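Local coordinates for protein alanine racemase (Oenococcus oeni PSU-1, PDB 3HUR) that belongs to the alanine racemase family, joining an N-terminal TIM-barrel domain to a C-terminal domain built mainly of beta strands, at residues A[54-59]-A[79-84]; A[178-183]-A[210-215]; A[146-151]-A[194-199]; A[295-300]-A[363-368]. One frame throughout, in Å; residues are numbered along the deposited sequence.

Contact 1: A[54-59]-A[79-84]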
loop_
_atom_site.group_PDB
_atom_site.type_symbol
_atom_site.label_atom_id
_atom_site.label_comp_id
_atom_site.label_asym_id
_atom_site.label_seq_id
_atom_site.Cartn_x
_atom_site.Cartn_y
_atom_site.Cartn_z
ATOM N N ALA A 54 36.134 4.762 1.671
ATOM C CA ALA A 54 36.343 5.490 2.916
ATOM C C ALA A 54 37.079 4.603 3.954
ATOM O O ALA A 54 37.909 5.091 4.702
ATOM C CB ALA A 54 35.043 5.968 3.482
ATOM N N PHE A 55 36.783 3.313 4.001
ATOM C CA PHE A 55 37.445 2.495 4.995
ATOM C C PHE A 55 38.908 2.205 4.627
ATOM O O PHE A 55 39.726 2.041 5.538
ATOM C CB PHE A 55 36.719 1.169 5.224
ATOM C CG PHE A 55 35.298 1.302 5.680
ATOM C CD1 PHE A 55 34.885 2.357 6.424
ATOM C CD2 PHE A 55 34.370 0.337 5.346
ATOM C CE1 PHE A 55 33.571 2.441 6.836
ATOM C CE2 PHE A 55 33.079 0.417 5.754
ATOM C CZ PHE A 55 32.670 1.468 6.485
ATOM N N GLN A 56 39.216 2.097 3.325
ATOM C CA GLN A 56 40.604 1.817 2.848
ATOM C C GLN A 56 41.524 3.012 3.105
ATOM O O GLN A 56 42.665 2.860 3.500
ATOM C CB GLN A 56 40.638 1.482 1.350
ATOM C CG GLN A 56 41.953 0.894 0.879
ATOM C CD GLN A 56 41.924 0.410 -0.576
ATOM O OE1 GLN A 56 41.720 -0.770 -0.847
ATOM N NE2 GLN A 56 42.123 1.321 -1.510
ATOM N N GLU A 57 40.992 4.209 2.936
ATOM C CA GLU A 57 41.790 5.397 2.987
ATOM C C GLU A 57 42.113 5.757 4.411
ATOM O O GLU A 57 43.153 6.381 4.674
ATOM C CB GLU A 57 41.083 6.563 2.281
ATOM C CG GLU A 57 41.229 7.978 2.969
ATOM C CD GLU A 57 42.528 8.693 2.644
ATOM O OE1 GLU A 57 43.260 8.185 1.790
ATOM O OE2 GLU A 57 42.807 9.774 3.223
ATOM N N THR A 58 41.207 5.430 5.316
ATOM C CA THR A 58 41.395 5.754 6.723
ATOM C C THR A 58 41.982 4.571 7.475
ATOM O O THR A 58 42.255 4.666 8.653
ATOM C CB THR A 58 40.070 6.101 7.397
ATOM O OG1 THR A 58 39.128 5.018 7.194
ATOM C CG2 THR A 58 39.550 7.405 6.855
ATOM N N ALA A 59 42.130 3.442 6.802
ATOM C CA ALA A 59 42.715 2.251 7.409
ATOM C C ALA A 59 41.847 1.716 8.553
ATOM O O ALA A 59 42.331 0.985 9.422
ATOM C CB ALA A 59 44.122 2.541 7.903
ATOM N N ASP A 79 39.105 -0.062 -7.621
ATOM C CA ASP A 79 40.481 0.084 -7.077
ATOM C C ASP A 79 40.568 -0.116 -5.584
ATOM O O ASP A 79 41.478 0.381 -4.926
ATOM C CB ASP A 79 41.135 1.422 -7.470
ATOM C CG ASP A 79 41.370 1.546 -8.977
ATOM O OD1 ASP A 79 41.707 0.530 -9.657
ATOM O OD2 ASP A 79 41.218 2.681 -9.489
ATOM N N LEU A 80 39.636 -0.873 -5.031
ATOM C CA LEU A 80 39.804 -1.338 -3.663
ATOM C C LEU A 80 40.815 -2.471 -3.640
ATOM O O LEU A 80 40.727 -3.402 -4.465
ATOM C CB LEU A 80 38.454 -1.761 -3.097
ATOM C CG LEU A 80 37.768 -0.444 -2.762
ATOM C CD1 LEU A 80 36.462 -0.284 -3.523
ATOM C CD2 LEU A 80 37.674 -0.267 -1.255
ATOM N N THR A 81 41.777 -2.379 -2.720
ATOM C CA THR A 81 42.888 -3.328 -2.686
ATOM C C THR A 81 42.888 -4.203 -1.456
ATOM O O THR A 81 43.597 -5.215 -1.431
ATOM C CB THR A 81 44.248 -2.608 -2.757
ATOM O OG1 THR A 81 44.299 -1.580 -1.762
ATOM C CG2 THR A 81 44.448 -1.989 -4.143
ATOM N N LEU A 82 42.114 -3.832 -0.439
ATOM C CA LEU A 82 41.983 -4.660 0.744
ATOM C C LEU A 82 41.514 -6.022 0.352
ATOM O O LEU A 82 40.916 -6.215 -0.714
ATOM C CB LEU A 82 40.987 -4.093 1.720
ATOM C CG LEU A 82 41.356 -2.746 2.318
ATOM C CD1 LEU A 82 40.223 -2.251 3.165
ATOM C CD2 LEU A 82 42.614 -2.845 3.120
ATOM N N PRO A 83 41.826 -7.018 1.186
ATOM C CA PRO A 83 41.255 -8.344 0.862
ATOM C C PRO A 83 39.722 -8.343 1.025
ATOM O O PRO A 83 39.181 -7.644 1.866
ATOM C CB PRO A 83 41.919 -9.296 1.857
ATOM C CG PRO A 83 42.631 -8.390 2.897
ATOM C CD PRO A 83 42.729 -7.008 2.355
ATOM N N ILE A 84 39.056 -9.156 0.215
ATOM C CA ILE A 84 37.618 -9.220 0.160
ATOM C C ILE A 84 37.203 -10.642 0.258
ATOM O O ILE A 84 37.820 -11.522 -0.327
ATOM C CB ILE A 84 37.063 -8.677 -1.185
ATOM C CG1 ILE A 84 37.246 -7.162 -1.256
ATOM C CG2 ILE A 84 35.591 -9.010 -1.313
ATOM C CD1 ILE A 84 37.568 -6.643 -2.604
#

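Contact 2: A[178-183]-A[210-215]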
loop_
_atom_site.group_PDB
_atom_site.type_symbol
_atom_site.label_atom_id
_atom_site.label_comp_id
_atom_site.label_asym_id
_atom_site.label_seq_id
_atom_site.Cartn_x
_atom_site.Cartn_y
_atom_site.Cartn_z
ATOM N N ALA A 178 20.518 -18.279 26.997
ATOM C CA ALA A 178 20.893 -19.705 27.062
ATOM C C ALA A 178 21.285 -20.285 25.707
ATOM O O ALA A 178 22.103 -21.214 25.644
ATOM C CB ALA A 178 19.762 -20.557 27.693
ATOM N N TYR A 179 20.681 -19.771 24.631
ATOM C CA TYR A 179 21.111 -20.156 23.284
ATOM C C TYR A 179 22.502 -19.584 23.007
ATOM O O TYR A 179 23.368 -20.226 22.414
ATOM C CB TYR A 179 20.127 -19.693 22.206
ATOM C CG TYR A 179 20.319 -20.493 20.947
ATOM C CD1 TYR A 179 19.734 -21.756 20.812
ATOM C CD2 TYR A 179 21.127 -20.024 19.901
ATOM C CE1 TYR A 179 19.933 -22.538 19.653
ATOM C CE2 TYR A 179 21.319 -20.796 18.721
ATOM C CZ TYR A 179 20.721 -22.054 18.609
ATOM O OH TYR A 179 20.907 -22.833 17.478
ATOM N N PHE A 180 22.713 -18.369 23.459
ATOM C CA PHE A 180 24.027 -17.816 23.412
ATOM C C PHE A 180 25.006 -18.760 24.107
ATOM O O PHE A 180 26.023 -19.086 23.522
ATOM C CB PHE A 180 24.044 -16.420 24.023
ATOM C CG PHE A 180 25.334 -15.706 23.859
ATOM C CD1 PHE A 180 25.501 -14.794 22.827
ATOM C CD2 PHE A 180 26.375 -15.908 24.769
ATOM C CE1 PHE A 180 26.687 -14.107 22.671
ATOM C CE2 PHE A 180 27.569 -15.227 24.642
ATOM C CZ PHE A 180 27.736 -14.321 23.569
ATOM N N GLU A 181 24.702 -19.231 25.320
ATOM C CA GLU A 181 25.658 -20.093 26.040
ATOM C C GLU A 181 25.858 -21.365 25.264
ATOM O O GLU A 181 26.985 -21.829 25.126
ATOM C CB GLU A 181 25.221 -20.432 27.484
ATOM C CG GLU A 181 25.260 -19.238 28.462
ATOM C CD GLU A 181 26.619 -18.556 28.507
ATOM O OE1 GLU A 181 26.671 -17.302 28.517
ATOM O OE2 GLU A 181 27.638 -19.292 28.529
ATOM N N GLU A 182 24.774 -21.925 24.752
ATOM C CA GLU A 182 24.857 -23.180 24.024
ATOM C C GLU A 182 25.799 -23.037 22.836
ATOM O O GLU A 182 26.682 -23.882 22.626
ATOM C CB GLU A 182 23.476 -23.606 23.555
ATOM C CG GLU A 182 23.422 -24.931 22.860
ATOM C CD GLU A 182 21.988 -25.333 22.451
ATOM O OE1 GLU A 182 20.990 -24.773 22.999
ATOM O OE2 GLU A 182 21.859 -26.228 21.578
ATOM N N GLN A 183 25.644 -21.953 22.081
ATOM C CA GLN A 183 26.511 -21.716 20.929
ATOM C C GLN A 183 27.977 -21.563 21.355
ATOM O O GLN A 183 28.886 -22.127 20.730
ATOM C CB GLN A 183 26.051 -20.476 20.153
ATOM C CG GLN A 183 24.741 -20.651 19.367
ATOM C CD GLN A 183 24.550 -19.595 18.272
ATOM O OE1 GLN A 183 24.216 -18.432 18.538
ATOM N NE2 GLN A 183 24.775 -20.007 17.048
ATOM N N ILE A 210 28.566 -5.185 20.228
ATOM C CA ILE A 210 27.970 -4.098 21.015
ATOM C C ILE A 210 27.754 -4.540 22.471
ATOM O O ILE A 210 28.361 -3.975 23.359
ATOM C CB ILE A 210 26.627 -3.585 20.447
ATOM C CG1 ILE A 210 26.828 -2.927 19.072
ATOM C CG2 ILE A 210 25.961 -2.611 21.445
ATOM C CD1 ILE A 210 25.574 -2.719 18.332
ATOM N N TRP A 211 26.923 -5.564 22.667
ATOM C CA TRP A 211 26.470 -5.989 23.990
ATOM C C TRP A 211 27.272 -7.107 24.718
ATOM O O TRP A 211 26.864 -7.518 25.774
ATOM C CB TRP A 211 24.981 -6.380 23.934
ATOM C CG TRP A 211 24.113 -5.197 23.630
ATOM C CD1 TRP A 211 23.790 -4.168 24.470
ATOM C CD2 TRP A 211 23.529 -4.878 22.362
ATOM N NE1 TRP A 211 23.009 -3.232 23.800
ATOM C CE2 TRP A 211 22.850 -3.642 22.506
ATOM C CE3 TRP A 211 23.513 -5.521 21.120
ATOM C CZ2 TRP A 211 22.140 -3.055 21.470
ATOM C CZ3 TRP A 211 22.813 -4.937 20.095
ATOM C CH2 TRP A 211 22.132 -3.707 20.274
ATOM N N HIS A 212 28.389 -7.577 24.176
ATOM C CA HIS A 212 29.194 -8.584 24.836
ATOM C C HIS A 212 30.680 -8.248 24.769
ATOM O O HIS A 212 31.535 -9.138 24.733
ATOM C CB HIS A 212 29.030 -9.928 24.154
ATOM C CG HIS A 212 27.657 -10.508 24.225
ATOM N ND1 HIS A 212 26.596 -10.003 23.508
ATOM C CD2 HIS A 212 27.195 -11.608 24.865
ATOM C CE1 HIS A 212 25.532 -10.758 23.725
ATOM N NE2 HIS A 212 25.871 -11.738 24.544
ATOM N N HIS A 213 31.023 -6.968 24.750
ATOM C CA HIS A 213 32.438 -6.610 24.633
ATOM C C HIS A 213 33.280 -6.919 25.885
ATOM O O HIS A 213 34.508 -6.853 25.830
ATOM C CB HIS A 213 32.595 -5.150 24.250
ATOM C CG HIS A 213 32.283 -4.199 25.345
ATOM N ND1 HIS A 213 33.050 -3.077 25.576
ATOM C CD2 HIS A 213 31.275 -4.167 26.251
ATOM C CE1 HIS A 213 32.539 -2.406 26.595
ATOM N NE2 HIS A 213 31.458 -3.043 27.022
ATOM N N ASP A 214 32.635 -7.227 27.003
ATOM C CA ASP A 214 33.380 -7.452 28.243
ATOM C C ASP A 214 33.476 -8.917 28.606
ATOM O O ASP A 214 34.092 -9.262 29.597
ATOM C CB ASP A 214 32.717 -6.692 29.387
ATOM C CG ASP A 214 33.004 -5.203 29.342
ATOM O OD1 ASP A 214 34.027 -4.803 28.729
ATOM O OD2 ASP A 214 32.210 -4.431 29.934
ATOM N N ASP A 215 32.858 -9.776 27.819
ATOM C CA ASP A 215 32.966 -11.190 28.022
ATOM C C ASP A 215 34.291 -11.704 27.437
ATOM O O ASP A 215 34.456 -11.781 26.207
ATOM C CB ASP A 215 31.783 -11.892 27.376
ATOM C CG ASP A 215 31.727 -13.374 27.704
ATOM O OD1 ASP A 215 32.667 -13.900 28.353
ATOM O OD2 ASP A 215 30.736 -14.023 27.289
#

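Contact 3: A[146-151]-A[194-199]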
loop_
_atom_site.group_PDB
_atom_site.type_symbol
_atom_site.label_atom_id
_atom_site.label_comp_id
_atom_site.label_asym_id
_atom_site.label_seq_id
_atom_site.Cartn_x
_atom_site.Cartn_y
_atom_site.Cartn_z
ATOM N N ALA A 146 40.267 -33.129 10.621
ATOM C CA ALA A 146 40.531 -33.662 9.272
ATOM C C ALA A 146 40.826 -32.502 8.351
ATOM O O ALA A 146 41.805 -32.522 7.604
ATOM C CB ALA A 146 39.392 -34.451 8.751
ATOM N N ALA A 147 40.016 -31.456 8.459
ATOM C CA ALA A 147 40.107 -30.323 7.550
ATOM C C ALA A 147 41.381 -29.524 7.771
ATOM O O ALA A 147 41.997 -29.069 6.809
ATOM C CB ALA A 147 38.881 -29.439 7.709
ATOM N N LYS A 148 41.777 -29.353 9.034
ATOM C CA LYS A 148 43.020 -28.604 9.376
ATOM C C LYS A 148 44.256 -29.295 8.833
ATOM O O LYS A 148 45.212 -28.624 8.452
ATOM C CB LYS A 148 43.169 -28.460 10.880
ATOM C CG LYS A 148 44.344 -27.609 11.315
ATOM C CD LYS A 148 44.465 -27.565 12.869
ATOM C CE LYS A 148 45.476 -26.490 13.373
ATOM N NZ LYS A 148 46.825 -26.582 12.728
ATOM N N LYS A 149 44.210 -30.635 8.806
ATOM C CA LYS A 149 45.234 -31.472 8.169
ATOM C C LYS A 149 45.344 -31.177 6.700
ATOM O O LYS A 149 46.447 -31.001 6.224
ATOM C CB LYS A 149 44.954 -32.991 8.348
ATOM N N ILE A 150 44.220 -31.137 5.979
ATOM C CA ILE A 150 44.261 -30.935 4.522
ATOM C C ILE A 150 44.762 -29.566 4.198
ATOM O O ILE A 150 45.536 -29.405 3.266
ATOM C CB ILE A 150 42.919 -31.141 3.837
ATOM C CG1 ILE A 150 42.505 -32.607 3.947
ATOM C CG2 ILE A 150 42.998 -30.702 2.334
ATOM C CD1 ILE A 150 41.039 -32.852 3.704
ATOM N N ILE A 151 44.368 -28.586 4.999
ATOM C CA ILE A 151 44.836 -27.205 4.828
ATOM C C ILE A 151 46.312 -27.050 5.107
ATOM O O ILE A 151 47.041 -26.519 4.284
ATOM C CB ILE A 151 44.042 -26.210 5.734
ATOM C CG1 ILE A 151 42.682 -25.894 5.094
ATOM C CG2 ILE A 151 44.841 -24.927 5.984
ATOM C CD1 ILE A 151 41.559 -25.624 6.092
ATOM N N GLN A 194 42.277 -27.999 18.969
ATOM C CA GLN A 194 42.491 -28.185 17.517
ATOM C C GLN A 194 43.830 -27.637 17.068
ATOM O O GLN A 194 44.332 -28.024 16.035
ATOM C CB GLN A 194 41.369 -27.532 16.714
ATOM C CG GLN A 194 40.008 -28.157 16.992
ATOM C CD GLN A 194 39.815 -29.492 16.308
ATOM O OE1 GLN A 194 40.717 -30.005 15.621
ATOM N NE2 GLN A 194 38.615 -30.058 16.469
ATOM N N GLY A 195 44.404 -26.740 17.847
ATOM C CA GLY A 195 45.718 -26.187 17.528
ATOM C C GLY A 195 45.731 -24.978 16.596
ATOM O O GLY A 195 46.786 -24.648 16.026
ATOM N N PHE A 196 44.578 -24.305 16.448
ATOM C CA PHE A 196 44.473 -23.188 15.512
ATOM C C PHE A 196 45.236 -22.012 16.044
ATOM O O PHE A 196 45.064 -21.652 17.189
ATOM C CB PHE A 196 43.012 -22.747 15.306
ATOM C CG PHE A 196 42.244 -23.602 14.356
ATOM C CD1 PHE A 196 42.693 -23.788 13.073
ATOM C CD2 PHE A 196 41.066 -24.192 14.747
ATOM C CE1 PHE A 196 42.002 -24.575 12.190
ATOM C CE2 PHE A 196 40.351 -24.995 13.875
ATOM C CZ PHE A 196 40.810 -25.188 12.595
ATOM N N ASP A 197 46.057 -21.394 15.205
ATOM C CA ASP A 197 46.622 -20.082 15.547
ATOM C C ASP A 197 45.449 -19.183 15.941
ATOM O O ASP A 197 44.593 -18.905 15.138
ATOM C CB ASP A 197 47.406 -19.511 14.366
ATOM C CG ASP A 197 47.920 -18.091 14.613
ATOM O OD1 ASP A 197 47.478 -17.407 15.573
ATOM O OD2 ASP A 197 48.778 -17.637 13.821
ATOM N N PRO A 198 45.387 -18.763 17.206
ATOM C CA PRO A 198 44.258 -18.025 17.732
ATOM C C PRO A 198 44.037 -16.639 17.130
ATOM O O PRO A 198 42.965 -16.044 17.318
ATOM C CB PRO A 198 44.637 -17.865 19.211
ATOM C CG PRO A 198 46.137 -17.831 19.174
ATOM C CD PRO A 198 46.432 -18.934 18.235
ATOM N N SER A 199 45.038 -16.081 16.482
ATOM C CA SER A 199 44.838 -14.803 15.826
ATOM C C SER A 199 43.917 -14.934 14.575
ATOM O O SER A 199 43.545 -13.929 14.003
ATOM C CB SER A 199 46.176 -14.206 15.426
ATOM O OG SER A 199 46.820 -15.145 14.618
#

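Contact 4: A[295-300]-A[363-368]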
loop_
_atom_site.group_PDB
_atom_site.type_symbol
_atom_site.label_atom_id
_atom_site.label_comp_id
_atom_site.label_asym_id
_atom_site.label_seq_id
_atom_site.Cartn_x
_atom_site.Cartn_y
_atom_site.Cartn_z
ATOM N N LEU A 295 8.192 8.793 3.493
ATOM C CA LEU A 295 7.762 9.867 4.407
ATOM C C LEU A 295 7.112 9.256 5.633
ATOM O O LEU A 295 7.151 9.847 6.726
ATOM C CB LEU A 295 6.802 10.879 3.749
ATOM C CG LEU A 295 6.463 12.106 4.595
ATOM C CD1 LEU A 295 7.666 13.003 4.769
ATOM C CD2 LEU A 295 5.344 12.882 3.983
ATOM N N ARG A 296 6.557 8.055 5.461
ATOM C CA ARG A 296 5.821 7.462 6.556
ATOM C C ARG A 296 6.718 6.939 7.673
ATOM O O ARG A 296 6.187 6.501 8.675
ATOM C CB ARG A 296 4.761 6.446 6.075
ATOM C CG ARG A 296 5.214 5.026 5.811
ATOM C CD ARG A 296 4.262 4.329 4.784
ATOM N NE ARG A 296 4.993 3.428 3.855
ATOM C CZ ARG A 296 4.685 3.229 2.557
ATOM N NH1 ARG A 296 3.659 3.864 1.973
ATOM N NH2 ARG A 296 5.438 2.423 1.810
ATOM N N ARG A 297 8.049 7.042 7.563
ATOM C CA ARG A 297 8.895 6.786 8.713
ATOM C C ARG A 297 9.369 8.053 9.408
ATOM O O ARG A 297 10.137 7.971 10.391
ATOM C CB ARG A 297 10.098 5.909 8.355
ATOM C CG ARG A 297 11.255 6.583 7.672
ATOM C CD ARG A 297 12.566 5.836 7.915
ATOM N NE ARG A 297 12.637 4.497 7.302
ATOM C CZ ARG A 297 13.503 3.546 7.686
ATOM N NH1 ARG A 297 14.375 3.794 8.648
ATOM N NH2 ARG A 297 13.520 2.347 7.090
ATOM N N MET A 298 8.926 9.212 8.918
ATOM C CA MET A 298 9.366 10.482 9.468
ATOM C C MET A 298 8.263 11.161 10.293
ATOM O O MET A 298 7.078 11.062 9.984
ATOM C CB MET A 298 9.813 11.425 8.357
ATOM C CG MET A 298 10.838 10.871 7.399
ATOM S SD MET A 298 12.422 10.502 8.073
ATOM C CE MET A 298 12.874 9.492 6.680
ATOM N N GLN A 299 8.658 11.862 11.341
ATOM C CA GLN A 299 7.711 12.603 12.113
ATOM C C GLN A 299 7.280 13.780 11.257
ATOM O O GLN A 299 8.082 14.366 10.519
ATOM C CB GLN A 299 8.328 13.049 13.452
ATOM C CG GLN A 299 9.396 14.150 13.359
ATOM C CD GLN A 299 9.599 14.896 14.675
ATOM O OE1 GLN A 299 10.168 14.349 15.650
ATOM N NE2 GLN A 299 9.131 16.151 14.718
ATOM N N LYS A 300 6.019 14.144 11.352
ATOM C CA LYS A 300 5.500 15.171 10.490
ATOM C C LYS A 300 5.109 16.460 11.236
ATOM O O LYS A 300 4.241 17.211 10.784
ATOM C CB LYS A 300 4.366 14.572 9.659
ATOM C CG LYS A 300 4.940 13.762 8.496
ATOM C CD LYS A 300 3.937 12.811 7.870
ATOM C CE LYS A 300 3.697 11.560 8.719
ATOM N NZ LYS A 300 4.481 10.411 8.255
ATOM N N GLN A 363 17.688 -6.329 1.757
ATOM C CA GLN A 363 17.194 -5.249 0.924
ATOM C C GLN A 363 17.014 -3.967 1.706
ATOM O O GLN A 363 16.686 -4.023 2.872
ATOM C CB GLN A 363 15.856 -5.621 0.324
ATOM C CG GLN A 363 15.951 -6.487 -0.870
ATOM C CD GLN A 363 14.584 -6.796 -1.470
ATOM O OE1 GLN A 363 14.326 -6.505 -2.641
ATOM N NE2 GLN A 363 13.713 -7.369 -0.678
ATOM N N THR A 364 17.218 -2.821 1.047
ATOM C CA THR A 364 17.013 -1.522 1.688
ATOM C C THR A 364 15.533 -1.275 1.935
ATOM O O THR A 364 14.667 -1.832 1.246
ATOM C CB THR A 364 17.556 -0.327 0.866
ATOM O OG1 THR A 364 17.493 0.856 1.682
ATOM C CG2 THR A 364 16.735 -0.102 -0.363
ATOM N N THR A 365 15.272 -0.529 2.990
ATOM C CA THR A 365 13.941 -0.070 3.345
ATOM C C THR A 365 14.001 1.453 3.533
ATOM O O THR A 365 13.086 2.018 4.131
ATOM C CB THR A 365 13.440 -0.706 4.707
ATOM O OG1 THR A 365 14.325 -0.282 5.755
ATOM C CG2 THR A 365 13.391 -2.220 4.641
ATOM N N LEU A 366 15.096 2.096 3.105
ATOM C CA LEU A 366 15.237 3.537 3.210
ATOM C C LEU A 366 15.197 4.178 1.796
ATOM O O LEU A 366 16.205 4.202 1.099
ATOM C CB LEU A 366 16.518 3.900 3.952
ATOM C CG LEU A 366 16.732 5.395 4.190
ATOM C CD1 LEU A 366 15.703 5.944 5.168
ATOM C CD2 LEU A 366 18.146 5.772 4.662
ATOM N N ALA A 367 14.019 4.671 1.394
ATOM C CA ALA A 367 13.851 5.600 0.247
ATOM C C ALA A 367 14.618 5.102 -0.930
ATOM O O ALA A 367 15.486 5.774 -1.440
ATOM C CB ALA A 367 14.299 6.989 0.601
ATOM N N PRO A 368 14.278 3.915 -1.373
ATOM C CA PRO A 368 15.028 3.235 -2.412
ATOM C C PRO A 368 15.081 3.954 -3.762
ATOM O O PRO A 368 15.991 3.662 -4.574
ATOM C CB PRO A 368 14.336 1.887 -2.555
ATOM C CG PRO A 368 12.994 2.060 -1.996
ATOM C CD PRO A 368 12.986 3.278 -1.073
#

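Contact 1: A[54-59]-A[79-84]
Gln-56 and Leu-82 are the closest pair of the two backbones, with 6.9 Å from Gln-56 CA to Leu-82 CA, where the C-terminal part of helix 48-57 passes the chain 79-84, mostly loop. The Gln-56 side chain carries the contact. CG stands anti to the backbone N (chi1 -167°) and the chain runs on extended, which carries the amide out to the loop backbone. Leu-82 N gives Gln-56 OE1 a hydrogen bond of 3.1 Å, bent to 147° at the hydrogen. Thr-81 N also donates to OE1, but the modelled distance is too short to be trusted. Thr-81 OG1 adds a weak bond to Gln-56 OE1 at 2.9 Å, its side chain crossing that of Gln-56 at about a right angle. Gln-56 OE1 faces two backbone N-H groups and a hydroxyl; the bond from Leu-82 is the sound one and probably helps set the turn of the amide. The aliphatic part of Gln-56 slides past Leu-82 in the opposite direction, with Gln-56 CG 4.0 Å from Leu-82 CG. Helices 48-57 and 69-77 each end in a Schellman motif, with Ala-59 and Asp-79 as the C-prime residues. Arg-76, on helix 69-77, binds the carbonyls of Leu-80 and Leu-82. The contact joins the C-terminal part of helix 48-57 to the loop between helix 69-77 and strand 84-86, near the surface of the barrel.

Contact 2: A[178-183]-A[210-215]
Asp-215 OD2 sits at the edge of the Phe-180 ring, near its plane and 4.3 Å from Phe-180 CE2, and forms a salt bridge with Arg-217 NH2. The other terminal nitrogen of Arg-217, NH1, takes Glu-181 OE2. The guanidinium so serves one carboxylate from each side of the contact. This probably eases the repulsion between the two acids, whose oxygens Glu-181 OE1 and Asp-215 OD2 stand 5.4 Å apart. The main touch is between rings. Phe-180 and His-212 reach out from opposite directions and overlap in an offset stack, with ring centroids 4.1 Å apart and planes inclined by 16°. His-212 NE2 lies over one face of the phenyl ring, displaced toward its rim. In return, Phe-180 CE1 lies over one face of the imidazole. The closest carbons are modelled nearer than they can sit, so the exact spacing is doubtful. Phe-180 CG is anti to the backbone N (chi1 -173°), which directs the ring away from the helix and toward the loop. His-212 is the first residue to leave helix 206-211. It opens a type I turn that ends at Asp-215 and is closed by a weak bond of 3.4 Å from Asp-215 N to His-212 O. The turn presents the imidazole and the carboxylate to the same phenyl ring. Phe-180 also stacks with Phe-166. The arrangement joins helix 174-191 to the loop after helix 206-211, two successive helices of the TIM barrel, through an aromatic pair.

Contact 3: A[146-151]-A[194-199]
Two neighbouring beta-alpha units of the TIM barrel meet here: Lys-148 of helix 141-153 lies along Gln-194, Gly-195 and Phe-196 in the loop that leads from helix 174-191 into strand 201-202. The lysine touches with its methylene groups. CG is anti to the backbone N (chi1 -175°), and the chain stays extended until the rotation about CD-CE (chi4 -52°) bends it. Lys-148 CD lies 3.2 Å from Gln-194 O, and Lys-148 CE 3.5 Å from Gly-195 O. On Phe-196, the same chain runs past the ring in the opposite sense. Lys-148 CG is 3.9 Å from Phe-196 CE1, and Lys-148 CE is 3.9 Å from Phe-196 CD1. The ammonium group is held within its own helix, where NZ makes a salt bridge with Asp-152 one turn further on. Gly-195 has positive phi (86°), a conformation that calls for glycine, since a CB would be jammed against the carbonyl O of Gln-194. Gln-194 NE2 bonds to the carbonyls of Ala-141 and Leu-190, adding a polar tie between the two helices. Phe-196 packs against Ile-144 of helix 141-153 and against Leu-159 and Val-162 of strand 157-163, so the loop packs on both helix 141-153 and the neighbouring strand of the sheet.

Contact 4: A[295-300]-A[363-368]
Arg-297 starts with CG between its backbone N and carbonyl carbon (chi1 79°) and bends again at chi3, which swings its guanidinium across to Thr-365 and Leu-366. Leu-366 has CG anti to its backbone N (chi1 -177°), and this brings CD1 to meet the group. The two side chains cross at about a right angle. Leu-366 CD1 lies over one face of the guanidinium, offset toward the rim, and stands 4.0 Å from Arg-297 NE. The polar touch is made by NH2. Arg-297 NH2 gives Thr-365 O a weak hydrogen bond of 3.0 Å, bent to 134° at the hydrogen. Thr-365 OG1 is also near, 3.1 Å from Arg-297 NH2, while Thr-365 CB lies at the guanidinium edge. The stronger partner of NH2 is Gln-345 O, in the loop before strand 347-353. Thr-364 OG1 accepts Leu-366 N at 3.1 Å, an ST turn at the end of strand 357-364. Arg-372 binds the carbonyls of Leu-366 and Ala-367, and Arg-369 of the second subunit packs on Gln-363, Thr-364 and Pro-368. NH2 of the guanidinium thus meets two backbone oxygens, Thr-365 O weakly and Gln-345 O. The ion pair of Arg-297 with Glu-344, through NH1, is long and weak. The positive charge is therefore probably eased by two carbonyl dipoles, with a leucine methyl covering part of one face.

From the N terminus, contact 1 comes first. It closes a short loop that takes in strand 63-66 and helix 69-77, and is complete before the others begin. Contact 3 opens next, on helix 141-153. Contact 2 opens on helix 174-191 before contact 3 closes at 194-199, and itself closes at 210-215. Contacts 2 and 3 therefore cross along the chain, and together they link three successive helical connections of the TIM barrel. Their centres are about 24 Å apart. Contact 4 follows separately in the C-terminal domain, closing a long loop of strands. It lies about 46 Å, centre to centre, from contact 3, across the centre of the chain.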